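Local coordinates for protein neuraminidase (Influenza A virus, PDB 4K3Y) that forms the neuraminidase-like surface protein of a bat influenza A virus, a four-chain assembly of beta propellers sharing the fold of viral sialidases but probably lacking their typical activity, at residues 157-162 against 171-176. Sequence-based numbering, arbitrary orientation.
Sequences YTIIAD and HRLYRL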
ATOM      1  N   TYR C 157      -0.317 -23.727  18.733  1.00 72.18           N
ATOM      2  CA  TYR C 157      -1.260 -24.821  18.986  1.00 63.93           C
ATOM      3  C   TYR C 157      -2.629 -24.586  18.311  1.00 62.22           C
ATOM      4  O   TYR C 157      -3.112 -23.453  18.216  1.00 60.20           O
ATOM      5  CB  TYR C 157      -1.404 -25.068  20.492  1.00 47.07           C
ATOM      6  CG  TYR C 157      -0.077 -25.205  21.219  1.00 67.37           C
ATOM      7  CD1 TYR C 157       0.587 -24.086  21.731  1.00 69.30           C
ATOM      8  CD2 TYR C 157       0.517 -26.453  21.393  1.00 69.37           C
ATOM      9  CE1 TYR C 157       1.800 -24.210  22.398  1.00 67.27           C
ATOM     10  CE2 TYR C 157       1.728 -26.585  22.061  1.00 78.05           C
ATOM     11  CZ  TYR C 157       2.364 -25.464  22.561  1.00 84.21           C
ATOM     12  OH  TYR C 157       3.565 -25.605  23.219  1.00 91.95           O
ATOM     13  N   THR C 158      -3.227 -25.658  17.807  1.00 62.01           N
ATOM     14  CA  THR C 158      -4.538 -25.571  17.178  1.00 58.92           C
ATOM     15  C   THR C 158      -5.269 -26.892  17.364  1.00 62.91           C
ATOM     16  O   THR C 158      -4.639 -27.917  17.651  1.00 63.72           O
ATOM     17  CB  THR C 158      -4.442 -25.221  15.676  1.00 72.00           C
ATOM     18  OG1 THR C 158      -5.759 -25.041  15.135  1.00 82.82           O
ATOM     19  CG2 THR C 158      -3.717 -26.319  14.900  1.00 58.58           C
ATOM     20  N   ILE C 159      -6.595 -26.863  17.216  1.00 63.74           N
ATOM     21  CA  ILE C 159      -7.406 -28.067  17.358  1.00 56.04           C
ATOM     22  C   ILE C 159      -8.155 -28.351  16.058  1.00 53.94           C
ATOM     23  O   ILE C 159      -8.704 -27.438  15.452  1.00 67.22           O
ATOM     24  CB  ILE C 159      -8.373 -27.941  18.549  1.00 50.57           C
ATOM     25  CG1 ILE C 159      -7.574 -27.678  19.829  1.00 65.24           C
ATOM     26  CG2 ILE C 159      -9.213 -29.212  18.694  1.00 47.85           C
ATOM     27  CD1 ILE C 159      -8.356 -27.047  20.971  1.00 64.17           C
ATOM     28  N   ILE C 160      -8.153 -29.609  15.621  1.00 56.28           N
ATOM     29  CA  ILE C 160      -8.819 -29.991  14.373  1.00 51.29           C
ATOM     30  C   ILE C 160      -9.835 -31.105  14.587  1.00 56.59           C
ATOM     31  O   ILE C 160      -9.582 -32.060  15.322  1.00 66.25           O
ATOM     32  CB  ILE C 160      -7.803 -30.405  13.296  1.00 55.35           C
ATOM     33  CG1 ILE C 160      -6.871 -29.226  12.995  1.00 45.18           C
ATOM     34  CG2 ILE C 160      -8.504 -30.888  12.018  1.00 46.29           C
ATOM     35  CD1 ILE C 160      -5.902 -29.494  11.883  1.00 65.67           C
ATOM     36  N   ALA C 161     -10.986 -30.972  13.934  1.00 59.40           N
ATOM     37  CA  ALA C 161     -12.081 -31.918  14.096  1.00 54.35           C
ATOM     38  C   ALA C 161     -12.214 -32.865  12.902  1.00 56.87           C
ATOM     39  O   ALA C 161     -12.070 -32.452  11.746  1.00 59.34           O
ATOM     40  CB  ALA C 161     -13.384 -31.173  14.323  1.00 53.36           C
ATOM     41  N   ASP C 162     -12.495 -34.131  13.201  1.00 55.97           N
ATOM     42  CA  ASP C 162     -12.817 -35.132  12.192  1.00 57.59           C
ATOM     43  C   ASP C 162     -14.149 -35.791  12.564  1.00 63.55           C
ATOM     44  O   ASP C 162     -14.782 -35.414  13.561  1.00 64.18           O
ATOM     45  CB  ASP C 162     -11.711 -36.187  12.113  1.00 63.89           C
ATOM     46  CG  ASP C 162     -11.626 -36.855  10.749  1.00 75.81           C
ATOM     47  OD1 ASP C 162     -12.618 -36.817   9.983  1.00 81.55           O
ATOM     48  OD2 ASP C 162     -10.558 -37.429  10.446  1.00 79.40           O
ATOM     49  N   HIS C 171     -11.412 -35.368  17.861  1.00 77.06           N
ATOM     50  CA  HIS C 171     -10.694 -34.092  17.918  1.00 69.85           C
ATOM     51  C   HIS C 171      -9.232 -34.277  18.320  1.00 70.41           C
ATOM     52  O   HIS C 171      -8.898 -35.141  19.132  1.00 73.15           O
ATOM     53  CB  HIS C 171     -11.419 -33.117  18.855  1.00 55.13           C
ATOM     54  CG  HIS C 171     -12.890 -33.036  18.589  1.00 67.33           C
ATOM     55  ND1 HIS C 171     -13.429 -32.220  17.618  1.00 68.15           N
ATOM     56  CD2 HIS C 171     -13.930 -33.716  19.127  1.00 67.33           C
ATOM     57  CE1 HIS C 171     -14.740 -32.379  17.588  1.00 63.06           C
ATOM     58  NE2 HIS C 171     -15.070 -33.283  18.494  1.00 67.40           N
ATOM     59  N   ARG C 172      -8.360 -33.472  17.729  1.00 70.85           N
ATOM     60  CA  ARG C 172      -6.930 -33.602  17.964  1.00 61.04           C
ATOM     61  C   ARG C 172      -6.247 -32.288  18.303  1.00 64.28           C
ATOM     62  O   ARG C 172      -6.547 -31.241  17.722  1.00 63.89           O
ATOM     63  CB  ARG C 172      -6.257 -34.229  16.746  1.00 58.69           C
ATOM     64  CG  ARG C 172      -6.526 -35.714  16.610  1.00 55.55           C
ATOM     65  CD  ARG C 172      -5.833 -36.262  15.392  1.00 60.31           C
ATOM     66  NE  ARG C 172      -5.926 -37.715  15.318  1.00 73.93           N
ATOM     67  CZ  ARG C 172      -5.288 -38.450  14.411  1.00 79.51           C
ATOM     68  NH1 ARG C 172      -4.508 -37.854  13.511  1.00 77.47           N
ATOM     69  NH2 ARG C 172      -5.423 -39.778  14.407  1.00 60.01           N
ATOM     70  N   LEU C 173      -5.325 -32.363  19.253  1.00 73.23           N
ATOM     71  CA  LEU C 173      -4.490 -31.229  19.623  1.00 75.25           C
ATOM     72  C   LEU C 173      -3.201 -31.218  18.788  1.00 71.39           C
ATOM     73  O   LEU C 173      -2.414 -32.155  18.843  1.00 71.60           O
ATOM     74  CB  LEU C 173      -4.148 -31.310  21.108  1.00 73.62           C
ATOM     75  CG  LEU C 173      -4.402 -30.043  21.913  1.00 84.08           C
ATOM     76  CD1 LEU C 173      -3.782 -30.168  23.297  1.00 83.60           C
ATOM     77  CD2 LEU C 173      -3.864 -28.818  21.176  1.00 81.78           C
ATOM     78  N   TYR C 174      -2.990 -30.164  18.007  1.00 71.73           N
ATOM     79  CA  TYR C 174      -1.779 -30.067  17.193  1.00 71.19           C
ATOM     80  C   TYR C 174      -0.805 -29.009  17.716  1.00 72.75           C
ATOM     81  O   TYR C 174      -1.202 -27.890  18.057  1.00 65.96           O
ATOM     82  CB  TYR C 174      -2.115 -29.794  15.720  1.00 60.20           C
ATOM     83  CG  TYR C 174      -2.621 -31.009  14.970  1.00 70.76           C
ATOM     84  CD1 TYR C 174      -3.961 -31.383  15.038  1.00 83.52           C
ATOM     85  CD2 TYR C 174      -1.763 -31.781  14.193  1.00 62.08           C
ATOM     86  CE1 TYR C 174      -4.434 -32.489  14.366  1.00 86.52           C
ATOM     87  CE2 TYR C 174      -2.230 -32.897  13.514  1.00 67.98           C
ATOM     88  CZ  TYR C 174      -3.571 -33.243  13.607  1.00 86.58           C
ATOM     89  OH  TYR C 174      -4.069 -34.342  12.946  1.00 94.92           O
ATOM     90  N   ARG C 175       0.472 -29.378  17.783  1.00 66.77           N
ATOM     91  CA  ARG C 175       1.523 -28.426  18.108  1.00 64.35           C
ATOM     92  C   ARG C 175       2.317 -28.157  16.834  1.00 72.15           C
ATOM     93  O   ARG C 175       2.614 -29.085  16.079  1.00 82.51           O
ATOM     94  CB  ARG C 175       2.418 -28.970  19.227  1.00 73.83           C
ATOM     95  CG  ARG C 175       3.927 -28.819  18.983  1.00 87.34           C
ATOM     96  CD  ARG C 175       4.799 -29.207  20.185  1.00 80.98           C
ATOM     97  NE  ARG C 175       4.427 -30.485  20.791  1.00 87.25           N
ATOM     98  CZ  ARG C 175       4.141 -30.634  22.083  1.00 90.62           C
ATOM     99  NH1 ARG C 175       4.192 -29.582  22.898  1.00 95.50           N
ATOM    100  NH2 ARG C 175       3.807 -31.825  22.564  1.00 79.85           N
ATOM    101  N   LEU C 176       2.641 -26.891  16.581  1.00 66.31           N
ATOM    102  CA  LEU C 176       3.331 -26.526  15.346  1.00 72.89           C
ATOM    103  C   LEU C 176       4.511 -25.606  15.568  1.00 80.56           C
ATOM    104  O   LEU C 176       4.421 -24.608  16.295  1.00 80.57           O
ATOM    105  CB  LEU C 176       2.371 -25.851  14.370  1.00 70.13           C
ATOM    106  CG  LEU C 176       1.204 -26.691  13.861  1.00 70.83           C
ATOM    107  CD1 LEU C 176       0.015 -25.783  13.685  1.00 72.09           C
ATOM    108  CD2 LEU C 176       1.548 -27.370  12.544  1.00 71.36           C
TER
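The ring of Y157 runs beside the side chain of R175, both pointing the same way, with ring and guanidinium planes 74° apart. NH1 of R175 sits at the ring edge, in its plane, 4.0 Å from Y157 CE2, while R175 CB approaches the same ring obliquely. A bend at chi3 (47°) turns NE of R175 out of the extended course; NE donates to A182 O and NH1 to Q226 O, and the group also makes a cation-pi contact with F228. The ring of Y174 has T158 O at its edge, near its plane, and takes I160 CB obliquely, 4.1 Å from Y174 CE1, the two side chains crossing at about a right angle. Its OH lies at the edge of the R172 guanidinium, in plane; W184 meets both R172 and the Y174 ring. At the other end, A161 CB comes obliquely to the imidazole, 3.5 Å from H171 ND1.

The backbones that carry these groups are the two middle strands of a four-stranded antiparallel blade of the six-bladed neuraminidase propeller, with Y157, R175 and H171 on one face and R172 and Y174 on the other. Y157, I159 and L173 look to strand 221-224 of the next blade, whereas I160 and Y174 pack on I134 of the preceding one.

Two reciprocal pairs of backbone bonds join the strands: T158 N to Y174 O, with Y174 N returning to T158 O at 2.8 Å, and I160 N to R172 O, with R172 N returning to I160 O at 3.0 Å. OG1 of T158, anti to the backbone N (chi1 -175°), is hydrogen-bonded to Q145 OE1, and the methyl CG2 of T158 rests 3.9 Å from Y174 CB, with L176 CD1 close by. On the face of Y157, I159 CG1 meets L173 CD2 at 4.1 Å.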